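PDB 5XN9: secretory-abundant heat soluble protein 1 from Ramazzottius varieornatus, which acts as a secreted, heat-soluble molecular shield that helps the tardigrade survive desiccation, and probably binds lipids through a fold like that of fatty acid binding proteins. Local coordinates for residues Gly75-Asn80 with Ile84-Thr89; His109-Val114 with Glu120-Val125. All blocks are in the same frame, centred on the assembly; numbering follows the deposited sequence. Where two conformers were deposited one is given.

Interaction 1 (Gly75-Asn80 with Ile84-Thr89). With EDO (1,2-ethanediol), chain K.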
loop_
_atom_site.group_PDB
_atom_site.type_symbol
_atom_site.label_atom_id
_atom_site.label_comp_id
_atom_site.label_asym_id
_atom_site.label_seq_id
_atom_site.Cartn_x
_atom_site.Cartn_y
_atom_site.Cartn_z
ATOM N N GLY A 75 9.412 -9.512 5.188
ATOM C CA GLY A 75 8.852 -10.447 4.241
ATOM C C GLY A 75 9.261 -10.054 2.835
ATOM O O GLY A 75 9.884 -9.011 2.620
ATOM N N THR A 76 8.928 -10.916 1.882
ATOM C CA THR A 76 9.250 -10.657 0.488
ATOM C C THR A 76 8.050 -10.950 -0.396
ATOM O O THR A 76 7.234 -11.835 -0.114
ATOM C CB THR A 76 10.442 -11.485 -0.019
ATOM O OG1 THR A 76 10.125 -12.877 0.061
ATOM C CG2 THR A 76 11.694 -11.195 0.799
ATOM N N THR A 77 7.967 -10.196 -1.485
ATOM C CA THR A 77 6.999 -10.453 -2.535
ATOM C C THR A 77 7.677 -10.177 -3.871
ATOM O O THR A 77 8.858 -9.816 -3.932
ATOM C CB THR A 77 5.697 -9.668 -2.297
ATOM O OG1 THR A 77 4.689 -10.087 -3.226
ATOM C CG2 THR A 77 5.920 -8.183 -2.438
ATOM N N GLN A 78 6.945 -10.367 -4.954
ATOM C CA GLN A 78 7.477 -10.104 -6.278
ATOM C C GLN A 78 6.451 -9.310 -7.062
ATOM O O GLN A 78 5.243 -9.485 -6.885
ATOM C CB GLN A 78 7.783 -11.408 -7.027
ATOM C CG GLN A 78 8.959 -12.187 -6.468
ATOM C CD GLN A 78 10.098 -12.307 -7.461
ATOM O OE1 GLN A 78 9.937 -12.878 -8.540
ATOM N NE2 GLN A 78 11.257 -11.768 -7.101
ATOM N N HIS A 79 6.941 -8.414 -7.908
ATOM C CA HIS A 79 6.123 -7.802 -8.947
ATOM C C HIS A 79 6.789 -8.105 -10.276
ATOM O O HIS A 79 7.934 -7.700 -10.501
ATOM C CB HIS A 79 5.977 -6.295 -8.747
ATOM C CG HIS A 79 5.036 -5.660 -9.720
ATOM N ND1 HIS A 79 5.370 -4.552 -10.469
ATOM C CD2 HIS A 79 3.773 -5.993 -10.082
ATOM C CE1 HIS A 79 4.350 -4.222 -11.242
ATOM N NE2 HIS A 79 3.369 -5.080 -11.027
ATOM N N ASN A 80 6.068 -8.815 -11.148
ATOM C CA ASN A 80 6.672 -9.435 -12.325
ATOM C C ASN A 80 7.889 -10.245 -11.886
ATOM O O ASN A 80 7.723 -11.291 -11.248
ATOM C CB ASN A 80 6.951 -8.399 -13.410
ATOM C CG ASN A 80 5.674 -7.866 -14.033
ATOM O OD1 ASN A 80 5.355 -6.683 -13.918
ATOM N ND2 ASN A 80 4.928 -8.746 -14.693
ATOM N N ILE A 84 10.686 -7.588 -4.031
ATOM C CA ILE A 84 10.305 -6.498 -3.148
ATOM C C ILE A 84 10.435 -7.007 -1.716
ATOM O O ILE A 84 9.800 -8.004 -1.352
ATOM C CB ILE A 84 8.860 -6.046 -3.423
ATOM C CG1 ILE A 84 8.667 -5.685 -4.902
ATOM C CG2 ILE A 84 8.466 -4.911 -2.505
ATOM C CD1 ILE A 84 9.583 -4.610 -5.391
ATOM N N LYS A 85 11.265 -6.344 -0.912
ATOM C CA LYS A 85 11.363 -6.645 0.511
ATOM C C LYS A 85 10.522 -5.640 1.283
ATOM O O LYS A 85 10.517 -4.451 0.959
ATOM C CB LYS A 85 12.808 -6.555 0.989
ATOM C CG LYS A 85 13.777 -7.484 0.293
ATOM C CD LYS A 85 15.132 -7.404 0.975
ATOM C CE LYS A 85 16.279 -7.655 0.013
ATOM N NZ LYS A 85 17.603 -7.394 0.651
ATOM N N TYR A 86 9.794 -6.112 2.293
ATOM C CA TYR A 86 8.948 -5.208 3.058
ATOM C C TYR A 86 9.027 -5.537 4.543
ATOM O O TYR A 86 9.334 -6.663 4.953
ATOM C CB TYR A 86 7.483 -5.260 2.607
ATOM C CG TYR A 86 6.872 -6.648 2.673
ATOM C CD1 TYR A 86 6.351 -7.150 3.857
ATOM C CD2 TYR A 86 6.823 -7.454 1.543
ATOM C CE1 TYR A 86 5.803 -8.435 3.915
ATOM C CE2 TYR A 86 6.281 -8.720 1.587
ATOM C CZ TYR A 86 5.768 -9.214 2.771
ATOM O OH TYR A 86 5.224 -10.485 2.808
ATOM N N LYS A 87 8.692 -4.536 5.352
ATOM C CA LYS A 87 8.469 -4.760 6.778
ATOM C C LYS A 87 7.398 -3.783 7.223
ATOM O O LYS A 87 7.570 -2.569 7.073
ATOM C CB LYS A 87 9.741 -4.562 7.605
ATOM C CG LYS A 87 9.526 -4.855 9.094
ATOM C CD LYS A 87 10.692 -4.405 9.957
ATOM C CE LYS A 87 11.962 -5.116 9.584
ATOM N NZ LYS A 87 13.003 -4.915 10.631
ATOM N N TYR A 88 6.295 -4.310 7.746
ATOM C CA TYR A 88 5.223 -3.480 8.275
ATOM C C TYR A 88 5.441 -3.280 9.766
ATOM O O TYR A 88 5.757 -4.236 10.484
ATOM C CB TYR A 88 3.872 -4.172 8.095
ATOM C CG TYR A 88 3.354 -4.254 6.679
ATOM C CD1 TYR A 88 3.833 -5.211 5.795
ATOM C CD2 TYR A 88 2.337 -3.409 6.245
ATOM C CE1 TYR A 88 3.337 -5.305 4.506
ATOM C CE2 TYR A 88 1.838 -3.497 4.961
ATOM C CZ TYR A 88 2.344 -4.444 4.099
ATOM O OH TYR A 88 1.828 -4.543 2.828
ATOM N N THR A 89 5.200 -2.054 10.232
ATOM C CA THR A 89 5.249 -1.716 11.647
ATOM C C THR A 89 4.063 -0.821 11.975
ATOM O O THR A 89 3.457 -0.211 11.087
ATOM C CB THR A 89 6.546 -0.986 12.004
ATOM O OG1 THR A 89 6.633 0.204 11.212
ATOM C CG2 THR A 89 7.755 -1.866 11.721
HETATM C C1 EDO K . 3.720 -4.918 -0.577
HETATM O O1 EDO K . 4.146 -4.235 -1.762
HETATM C C2 EDO K . 4.413 -4.329 0.647
HETATM O O2 EDO K . 3.917 -3.010 0.913
#
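Tyr86 lays its ring against the backbone of Gly75, the residue it pairs with across the two strands. CB of Tyr86 lies 3.8 Å from C2 of a 1,2-ethanediol, which sits across the ring plane from Gly75 and probably came from the crystallisation liquor. CG sits between the backbone N and the carbonyl carbon (chi1 57°), and this turn swings the ring back over the neighbouring strand. CD2 of Tyr86 meets Gly75 O at 3.6 Å, and CE1 comes close to Gly75 CA. Gly75 CA stands over the Tyr86 ring face, 3.9 Å from the centroid and 23° off the normal, a CH-pi contact. A CB at Gly75 would probably run into Tyr86 CZ, so the ring takes the place a side chain would fill. On the other branch CE2 of Tyr86 reaches Thr76 N at 3.5 Å, and Thr77 N lies at the ring edge. The phenol OH goes on past the strand to a hydrogen bond with Asn68 O on strand 63-69.

Beside the ring, CG2 of Thr77 packs on CB of Ile84 at 3.8 Å, the two side chains running alongside each other. Thr77 OG1, anti to its own N, is held by Asn65 ND2. Two pairs of nearly straight backbone bonds fasten the strands: Gly75 with Tyr86 and Thr77 with Ile84, each giving and accepting one, with Thr77 N to Ile84 O at 2.9 Å. Between them Thr76 and Lys85 form a non-hydrogen-bonded pair. This is an antiparallel beta hairpin, strands 75-79 and 82-91, in the beta-barrel of a fatty-acid-binding-protein-like fold.

Interaction 2 (His109-Val114 with Glu120-Val125). With ZN (zinc ion), chain D; ACY (acetic acid), chain L.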
loop_
_atom_site.group_PDB
_atom_site.type_symbol
_atom_site.label_atom_id
_atom_site.label_comp_id
_atom_site.label_asym_id
_atom_site.label_seq_id
_atom_site.Cartn_x
_atom_site.Cartn_y
_atom_site.Cartn_z
ATOM N N HIS A 109 8.570 4.375 1.348
ATOM C CA HIS A 109 7.773 4.435 2.566
ATOM C C HIS A 109 6.301 4.435 2.190
ATOM O O HIS A 109 5.873 5.226 1.342
ATOM C CB HIS A 109 8.082 5.711 3.352
ATOM C CG HIS A 109 9.422 5.705 4.008
ATOM N ND1 HIS A 109 9.956 6.820 4.621
ATOM C CD2 HIS A 109 10.339 4.719 4.154
ATOM C CE1 HIS A 109 11.149 6.522 5.107
ATOM N NE2 HIS A 109 11.401 5.251 4.844
ATOM N N ASP A 110 5.534 3.550 2.817
ATOM C CA ASP A 110 4.083 3.556 2.720
ATOM C C ASP A 110 3.535 3.828 4.111
ATOM O O ASP A 110 4.056 3.310 5.100
ATOM C CB ASP A 110 3.578 2.180 2.292
ATOM C CG ASP A 110 3.608 1.981 0.799
ATOM O OD1 ASP A 110 3.913 2.952 0.073
ATOM O OD2 ASP A 110 3.309 0.853 0.356
ATOM N N GLU A 111 2.522 4.673 4.194
ATOM C CA GLU A 111 1.844 4.903 5.458
ATOM C C GLU A 111 0.349 4.777 5.236
ATOM O O GLU A 111 -0.172 5.182 4.194
ATOM C CB GLU A 111 2.186 6.272 6.071
ATOM C CG GLU A 111 1.479 6.543 7.398
ATOM C CD GLU A 111 1.641 7.971 7.880
ATOM O OE1 GLU A 111 2.264 8.174 8.938
ATOM O OE2 GLU A 111 1.144 8.891 7.199
ATOM N N TYR A 112 -0.330 4.186 6.211
ATOM C CA TYR A 112 -1.784 4.051 6.202
ATOM C C TYR A 112 -2.319 4.725 7.456
ATOM O O TYR A 112 -2.059 4.258 8.570
ATOM C CB TYR A 112 -2.194 2.574 6.201
ATOM C CG TYR A 112 -1.689 1.807 5.003
ATOM C CD1 TYR A 112 -0.369 1.368 4.942
ATOM C CD2 TYR A 112 -2.530 1.517 3.931
ATOM C CE1 TYR A 112 0.101 0.672 3.839
ATOM C CE2 TYR A 112 -2.066 0.820 2.822
ATOM C CZ TYR A 112 -0.747 0.404 2.785
ATOM O OH TYR A 112 -0.265 -0.276 1.684
ATOM N N LYS A 113 -3.074 5.808 7.279
ATOM C CA LYS A 113 -3.538 6.631 8.387
ATOM C C LYS A 113 -5.044 6.804 8.261
ATOM O O LYS A 113 -5.527 7.369 7.272
ATOM C CB LYS A 113 -2.830 7.988 8.346
ATOM C CG LYS A 113 -3.308 9.016 9.352
ATOM C CD LYS A 113 -2.550 10.322 9.128
ATOM C CE LYS A 113 -3.113 11.488 9.937
ATOM N NZ LYS A 113 -2.273 12.716 9.794
ATOM N N VAL A 114 -5.783 6.325 9.259
ATOM C CA VAL A 114 -7.239 6.301 9.214
ATOM C C VAL A 114 -7.752 7.485 10.020
ATOM O O VAL A 114 -7.568 7.547 11.239
ATOM C CB VAL A 114 -7.799 4.966 9.727
ATOM C CG1 VAL A 114 -9.315 5.041 9.852
ATOM C CG2 VAL A 114 -7.393 3.840 8.791
ATOM N N GLU A 120 -6.068 7.542 4.615
ATOM C CA GLU A 120 -5.124 8.343 3.847
ATOM C C GLU A 120 -3.839 7.536 3.687
ATOM O O GLU A 120 -3.223 7.150 4.685
ATOM C CB GLU A 120 -4.848 9.654 4.583
ATOM C CG GLU A 120 -3.958 10.641 3.841
ATOM C CD GLU A 120 -3.762 11.947 4.603
ATOM O OE1 GLU A 120 -2.605 12.412 4.699
ATOM O OE2 GLU A 120 -4.761 12.508 5.108
ATOM N N LYS A 121 -3.455 7.256 2.443
ATOM C CA LYS A 121 -2.216 6.546 2.162
ATOM C C LYS A 121 -1.183 7.536 1.653
ATOM O O LYS A 121 -1.457 8.314 0.733
ATOM C CB LYS A 121 -2.398 5.418 1.147
ATOM C CG LYS A 121 -1.138 4.584 0.991
ATOM C CD LYS A 121 -1.383 3.279 0.251
ATOM C CE LYS A 121 -0.081 2.531 0.100
ATOM N NZ LYS A 121 -0.212 1.357 -0.799
ATOM N N THR A 122 -0.010 7.520 2.269
ATOM C CA THR A 122 1.095 8.377 1.874
ATOM C C THR A 122 2.195 7.502 1.298
ATOM O O THR A 122 2.527 6.459 1.868
ATOM C CB THR A 122 1.611 9.160 3.080
ATOM O OG1 THR A 122 0.544 9.947 3.621
ATOM C CG2 THR A 122 2.742 10.082 2.664
ATOM N N TYR A 123 2.741 7.923 0.165
ATOM C CA TYR A 123 3.774 7.193 -0.551
ATOM C C TYR A 123 4.968 8.124 -0.629
ATOM O O TYR A 123 4.822 9.271 -1.057
ATOM C CB TYR A 123 3.319 6.896 -1.991
ATOM C CG TYR A 123 1.926 6.294 -2.162
ATOM C CD1 TYR A 123 0.776 7.058 -1.961
ATOM C CD2 TYR A 123 1.768 4.985 -2.571
ATOM C CE1 TYR A 123 -0.486 6.521 -2.128
ATOM C CE2 TYR A 123 0.503 4.435 -2.753
ATOM C CZ TYR A 123 -0.621 5.208 -2.529
ATOM O OH TYR A 123 -1.880 4.671 -2.705
ATOM N N LYS A 124 6.137 7.654 -0.216
ATOM C CA LYS A 124 7.324 8.498 -0.267
ATOM C C LYS A 124 8.489 7.716 -0.841
ATOM O O LYS A 124 8.718 6.562 -0.467
ATOM C CB LYS A 124 7.738 9.007 1.110
ATOM C CG LYS A 124 6.867 10.081 1.719
ATOM C CD LYS A 124 7.475 10.519 3.046
ATOM C CE LYS A 124 6.610 11.524 3.786
ATOM N NZ LYS A 124 6.918 11.503 5.238
ATOM N N VAL A 125 9.247 8.359 -1.725
ATOM C CA VAL A 125 10.518 7.811 -2.173
ATOM C C VAL A 125 11.501 8.977 -2.242
ATOM O O VAL A 125 11.291 9.927 -3.001
ATOM C CB VAL A 125 10.405 7.055 -3.512
ATOM C CG1 VAL A 125 9.753 7.916 -4.602
ATOM C CG2 VAL A 125 11.752 6.503 -3.945
HETATM ZN ZN ZN D . 12.960 4.210 5.671
HETATM C C ACY L . -1.689 1.836 -4.288
HETATM O O ACY L . -1.975 2.941 -4.800
HETATM O OXT ACY L . -1.462 1.670 -3.069
HETATM C CH3 ACY L . -1.615 0.634 -5.185
HETATM O O HOH W 1 -1.031 8.741 5.424
#
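Lys121 and Tyr112 run side by side on one face of an antiparallel beta hairpin, strands 106-114 and 118-125 of the fatty-acid-binding-protein-like barrel. The lysine is extended throughout, with CG anti to the backbone N (chi1 -173°), and travels along the phenol until Lys121 CD is 3.6 Å from Tyr112 CE2. Lys121 NZ then donates to Tyr112 OH at 3.0 Å. A phenylalanine in place of Tyr112 would probably keep the ring beside the lysine chain but leave NZ without this acceptor and its end less firmly placed.

Tyr123 flanks the lysine too, with CG of Lys121 over one face of its ring. Asp110 approaches from the same strand as Tyr112, its carboxylate plane 83° from the Tyr123 ring, and OD2 makes a long salt bridge to Lys121 NZ at 3.7 Å. An acetic acid molecule, probably from the crystallisation liquor, also meets this amine: OXT accepts from Lys121 NZ at 2.6 Å, while Tyr123 OH donates to the other oxygen and Arg132 holds the same group. NZ is thus met by a phenol, the acetic acid and, more distantly, the Asp110 carboxylate, which may help to balance its charge.

On the other face, Glu111 and Thr122 also point the same way. In one of the two conformers deposited for Glu111 and Glu120, a water donates to Glu111 OE2 and to Glu120 O and is hydrogen-bonded to Thr122 OG1, which has Lys131 as a further partner; Lys131 also forms a salt bridge with that conformer of Glu120. Six backbone bonds close the ladder. At its far end His109 sets its CB 4.0 Å from Lys124 CB and binds zinc, shared with Glu98, through NE2 at 2.0 Å.

Both interactions are hairpins of one antiparallel sheet, and the hairpin of interaction 1 is complete before the chain reaches that of interaction 2. Their centres lie 15 Å apart and their nearest atoms about 5 Å, without touching. Strand 94-101 lies between strands 82-91 and 106-114, and hydrogen-bonds to each, so it carries the sheet from one hairpin to the next. Glu98 of that strand has its backbone bonded to Lys87 while its side chain shares the zinc with His109. Interaction 1 ends the sheet at strand 75-79, whereas interaction 2 passes on to strand 128-136. Together they supply four strands of the barrel wall, consistent with a lipid-binding relative of fatty acid binding proteins.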